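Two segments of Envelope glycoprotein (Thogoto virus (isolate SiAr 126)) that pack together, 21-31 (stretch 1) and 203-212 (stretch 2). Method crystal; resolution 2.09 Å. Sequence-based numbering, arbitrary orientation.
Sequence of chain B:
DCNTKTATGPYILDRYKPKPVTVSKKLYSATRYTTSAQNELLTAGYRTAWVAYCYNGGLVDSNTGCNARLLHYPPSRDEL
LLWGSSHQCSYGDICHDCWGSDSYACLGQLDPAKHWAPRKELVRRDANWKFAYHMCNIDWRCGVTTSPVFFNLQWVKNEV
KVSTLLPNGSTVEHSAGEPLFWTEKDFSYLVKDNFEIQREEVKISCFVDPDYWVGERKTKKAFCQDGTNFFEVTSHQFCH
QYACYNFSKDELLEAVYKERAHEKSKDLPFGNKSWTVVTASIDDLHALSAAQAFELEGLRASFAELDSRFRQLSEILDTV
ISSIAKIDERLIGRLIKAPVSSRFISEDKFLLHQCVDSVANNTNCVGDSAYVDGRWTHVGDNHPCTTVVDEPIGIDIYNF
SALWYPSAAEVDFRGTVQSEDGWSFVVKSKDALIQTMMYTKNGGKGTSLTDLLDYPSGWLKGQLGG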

# COMPACT_ATOMS: atom_id res chain seq x y z
N VAL B 21 -6.74 -3.13 32.83
CA VAL B 21 -6.87 -3.22 31.38
C VAL B 21 -7.22 -4.66 31.05
O VAL B 21 -6.51 -5.58 31.47
CB VAL B 21 -5.57 -2.77 30.68
CG1 VAL B 21 -5.54 -3.26 29.24
CG2 VAL B 21 -5.42 -1.25 30.74
N THR B 22 -8.30 -4.86 30.29
CA THR B 22 -9.01 -6.13 30.25
C THR B 22 -8.83 -6.93 28.96
O THR B 22 -9.59 -7.88 28.74
CB THR B 22 -10.51 -5.89 30.48
OG1 THR B 22 -11.02 -5.03 29.46
CG2 THR B 22 -10.74 -5.27 31.85
N VAL B 23 -7.86 -6.60 28.11
CA VAL B 23 -7.59 -7.45 26.95
C VAL B 23 -6.86 -8.70 27.42
O VAL B 23 -5.88 -8.61 28.17
CB VAL B 23 -6.79 -6.69 25.87
CG1 VAL B 23 -5.60 -5.94 26.45
CG2 VAL B 23 -6.31 -7.67 24.80
N SER B 24 -7.34 -9.87 26.99
CA SER B 24 -6.78 -11.14 27.43
C SER B 24 -6.47 -12.03 26.23
O SER B 24 -7.06 -11.90 25.15
CB SER B 24 -7.74 -11.89 28.36
OG SER B 24 -8.96 -12.20 27.72
N LYS B 25 -5.53 -12.96 26.44
CA LYS B 25 -5.07 -13.87 25.41
C LYS B 25 -5.87 -15.17 25.45
O LYS B 25 -6.04 -15.76 26.52
CB LYS B 25 -3.58 -14.16 25.58
CG LYS B 25 -2.99 -15.03 24.48
CD LYS B 25 -1.51 -15.31 24.70
CE LYS B 25 -0.90 -16.13 23.56
NZ LYS B 25 -1.56 -17.45 23.35
N LYS B 26 -6.35 -15.60 24.28
CA LYS B 26 -7.14 -16.81 24.15
C LYS B 26 -6.48 -17.79 23.17
O LYS B 26 -5.74 -17.39 22.27
CB LYS B 26 -8.56 -16.52 23.63
CG LYS B 26 -9.29 -15.39 24.33
CD LYS B 26 -9.84 -15.82 25.67
CE LYS B 26 -10.69 -14.72 26.29
NZ LYS B 26 -11.07 -15.04 27.69
N LEU B 27 -6.77 -19.07 23.37
CA LEU B 27 -6.53 -20.11 22.38
C LEU B 27 -7.90 -20.61 21.97
O LEU B 27 -8.55 -21.35 22.72
CB LEU B 27 -5.65 -21.22 22.92
CG LEU B 27 -4.35 -21.38 22.13
CD1 LEU B 27 -3.50 -20.12 22.28
CD2 LEU B 27 -3.57 -22.61 22.58
N TYR B 28 -8.36 -20.18 20.80
CA TYR B 28 -9.67 -20.57 20.30
C TYR B 28 -9.56 -21.83 19.45
O TYR B 28 -8.65 -21.97 18.63
CB TYR B 28 -10.29 -19.44 19.47
CG TYR B 28 -10.89 -18.33 20.29
CD1 TYR B 28 -11.21 -18.52 21.63
CD2 TYR B 28 -11.15 -17.09 19.73
CE1 TYR B 28 -11.77 -17.50 22.39
CE2 TYR B 28 -11.71 -16.06 20.48
CZ TYR B 28 -12.01 -16.28 21.81
OH TYR B 28 -12.57 -15.26 22.55
N SER B 29 -10.49 -22.75 19.66
CA SER B 29 -10.61 -23.90 18.79
C SER B 29 -11.43 -23.53 17.57
O SER B 29 -12.45 -22.83 17.67
CB SER B 29 -11.25 -25.08 19.53
OG SER B 29 -10.29 -25.77 20.30
N ALA B 30 -10.98 -23.99 16.41
CA ALA B 30 -11.70 -23.72 15.18
C ALA B 30 -11.40 -24.80 14.16
O ALA B 30 -10.36 -25.46 14.20
CB ALA B 30 -11.35 -22.34 14.60
N THR B 31 -12.35 -24.98 13.25
CA THR B 31 -12.13 -25.76 12.05
C THR B 31 -11.59 -24.82 10.98
O THR B 31 -12.22 -23.81 10.65
CB THR B 31 -13.43 -26.42 11.57
OG1 THR B 31 -14.00 -27.19 12.64
CG2 THR B 31 -13.15 -27.33 10.40
N LYS B 203 -5.97 -24.80 17.01
CA LYS B 203 -6.05 -23.82 18.08
C LYS B 203 -5.39 -22.53 17.60
O LYS B 203 -4.27 -22.56 17.07
CB LYS B 203 -5.36 -24.33 19.35
CG LYS B 203 -5.82 -25.70 19.80
CD LYS B 203 -7.07 -25.60 20.64
CE LYS B 203 -7.45 -26.96 21.19
NZ LYS B 203 -6.23 -27.66 21.68
N ILE B 204 -6.08 -21.41 17.77
CA ILE B 204 -5.64 -20.14 17.22
C ILE B 204 -5.49 -19.13 18.35
O ILE B 204 -6.42 -18.92 19.13
CB ILE B 204 -6.62 -19.63 16.15
CG1 ILE B 204 -6.40 -20.43 14.87
CG2 ILE B 204 -6.44 -18.16 15.89
CD1 ILE B 204 -7.62 -20.56 14.06
N SER B 205 -4.30 -18.53 18.45
CA SER B 205 -4.08 -17.48 19.42
C SER B 205 -4.76 -16.19 18.97
O SER B 205 -4.57 -15.73 17.83
CB SER B 205 -2.58 -17.25 19.63
OG SER B 205 -1.93 -16.96 18.41
N CYS B 206 -5.58 -15.64 19.85
CA CYS B 206 -6.26 -14.37 19.64
C CYS B 206 -6.12 -13.53 20.90
O CYS B 206 -6.07 -14.07 22.02
CB CYS B 206 -7.76 -14.55 19.35
SG CYS B 206 -8.15 -15.60 17.94
N PHE B 207 -6.05 -12.22 20.73
CA PHE B 207 -6.20 -11.28 21.83
C PHE B 207 -7.61 -10.71 21.77
O PHE B 207 -8.03 -10.19 20.73
CB PHE B 207 -5.14 -10.18 21.76
CG PHE B 207 -3.77 -10.67 22.11
CD1 PHE B 207 -3.42 -10.94 23.44
CD2 PHE B 207 -2.83 -10.90 21.12
CE1 PHE B 207 -2.17 -11.41 23.77
CE2 PHE B 207 -1.57 -11.37 21.44
CZ PHE B 207 -1.24 -11.63 22.78
N VAL B 208 -8.36 -10.87 22.85
CA VAL B 208 -9.75 -10.46 22.90
C VAL B 208 -9.87 -9.28 23.84
O VAL B 208 -9.45 -9.35 25.00
CB VAL B 208 -10.69 -11.60 23.31
CG1 VAL B 208 -12.09 -11.06 23.49
CG2 VAL B 208 -10.69 -12.67 22.23
N ASP B 209 -10.43 -8.20 23.33
CA ASP B 209 -10.48 -6.91 24.02
C ASP B 209 -11.94 -6.57 24.25
O ASP B 209 -12.61 -6.08 23.32
CB ASP B 209 -9.77 -5.84 23.19
CG ASP B 209 -9.35 -4.62 24.02
OD1 ASP B 209 -9.96 -4.40 25.08
OD2 ASP B 209 -8.41 -3.89 23.59
N PRO B 210 -12.50 -6.87 25.43
CA PRO B 210 -13.90 -6.53 25.69
C PRO B 210 -14.15 -5.04 25.89
O PRO B 210 -15.32 -4.63 25.86
CB PRO B 210 -14.22 -7.32 26.98
CG PRO B 210 -12.89 -7.44 27.65
CD PRO B 210 -11.88 -7.60 26.55
N ASP B 211 -13.11 -4.24 26.11
CA ASP B 211 -13.26 -2.79 26.22
C ASP B 211 -12.70 -2.08 24.99
O ASP B 211 -11.76 -1.29 25.10
CB ASP B 211 -12.56 -2.26 27.48
CG ASP B 211 -13.37 -2.48 28.74
OD1 ASP B 211 -14.62 -2.44 28.65
OD2 ASP B 211 -12.75 -2.67 29.81
N TYR B 212 -13.27 -2.35 23.83
CA TYR B 212 -12.81 -1.76 22.58
C TYR B 212 -13.99 -1.04 21.94
O TYR B 212 -14.92 -1.68 21.45
CB TYR B 212 -12.25 -2.82 21.63
CG TYR B 212 -11.28 -2.25 20.64
CD1 TYR B 212 -11.71 -1.74 19.42
CD2 TYR B 212 -9.93 -2.18 20.93
CE1 TYR B 212 -10.82 -1.20 18.51
CE2 TYR B 212 -9.03 -1.64 20.04
CZ TYR B 212 -9.48 -1.15 18.83
OH TYR B 212 -8.59 -0.61 17.94

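An antiparallel pair of strands shows how a β-sheet settles its hydrogen-bonding accounts, and residues 24-31 and 203-209 of this viral envelope glycoprotein make a clear example, though no two touching residues are closer than 174 positions in sequence. Ser24, Lys26 and Tyr28 lie opposite Val208, Cys206 and Ile204, and in each of these pairs both residues spend their amide and carbonyl on each other. Ser24 N donates to Val208 O at 2.9 Å, and Val208 N returns a bond to Ser24 O at 2.8 Å. Lys26 N reaches Cys206 O at 2.7 Å while Cys206 N reaches Lys26 O at 3.0 Å; Tyr28 N to Ile204 O (2.9 Å) and Ile204 N to Tyr28 O (2.8 Å) complete the ladder. The N-H...O angles, 154° to 173°, are close to straight.

The carbonyls of these pairs also receive CA-H...O contacts from the intervening residues. Lys203 CA lies 3.2 Å from Tyr28 O, and Ser205 CA 3.3 Å from Lys26 O. Such contacts are a natural product of antiparallel geometry, which brings the weakly polarised CA-H of a non-hydrogen-bonded pair towards a carbonyl already engaged by an amide.

Side chains then divide between the two faces. On the face of Tyr28, Cys206 and Val208, the tyrosine, buried along with Cys206, lies obliquely to its neighbours: its CD2 is 3.8 Å from Cys206 SG, and its CZ is 3.9 Å from Val208 CG2. A long aromatic side chain suits this position because it can span two residues of the partner strand. Cys206 is also bonded covalently elsewhere in the structure. Lys26 shares the face, its CG 3.7 Å from Val208 CG2, but the end of its chain leads away, so the aliphatic part packs while the amine makes no hydrogen bond to the partner strand.

Lys25 differs: on the other face, which it shares with Phe207, Leu27 and Ser205, its CB sits 3.6 Å from Phe207 CE1 and its extended chain brings NZ to 3.9 Å from Ser205 CB, without a hydrogen bond. The end of Leu27 comes nearer the partner strand, with CD1 4.0 Å from CB of the small Ser205.

Before the strand, Val23 packs CG2 against Phe207 CB at 4.1 Å. Next to it, outside both strands, Thr22 OG1 donates to Asp211 OD2 at 2.9 Å, pairing a hydroxyl with a carboxylate where both residues are exposed. Together the two stretches bury 893 Å², counting both sides.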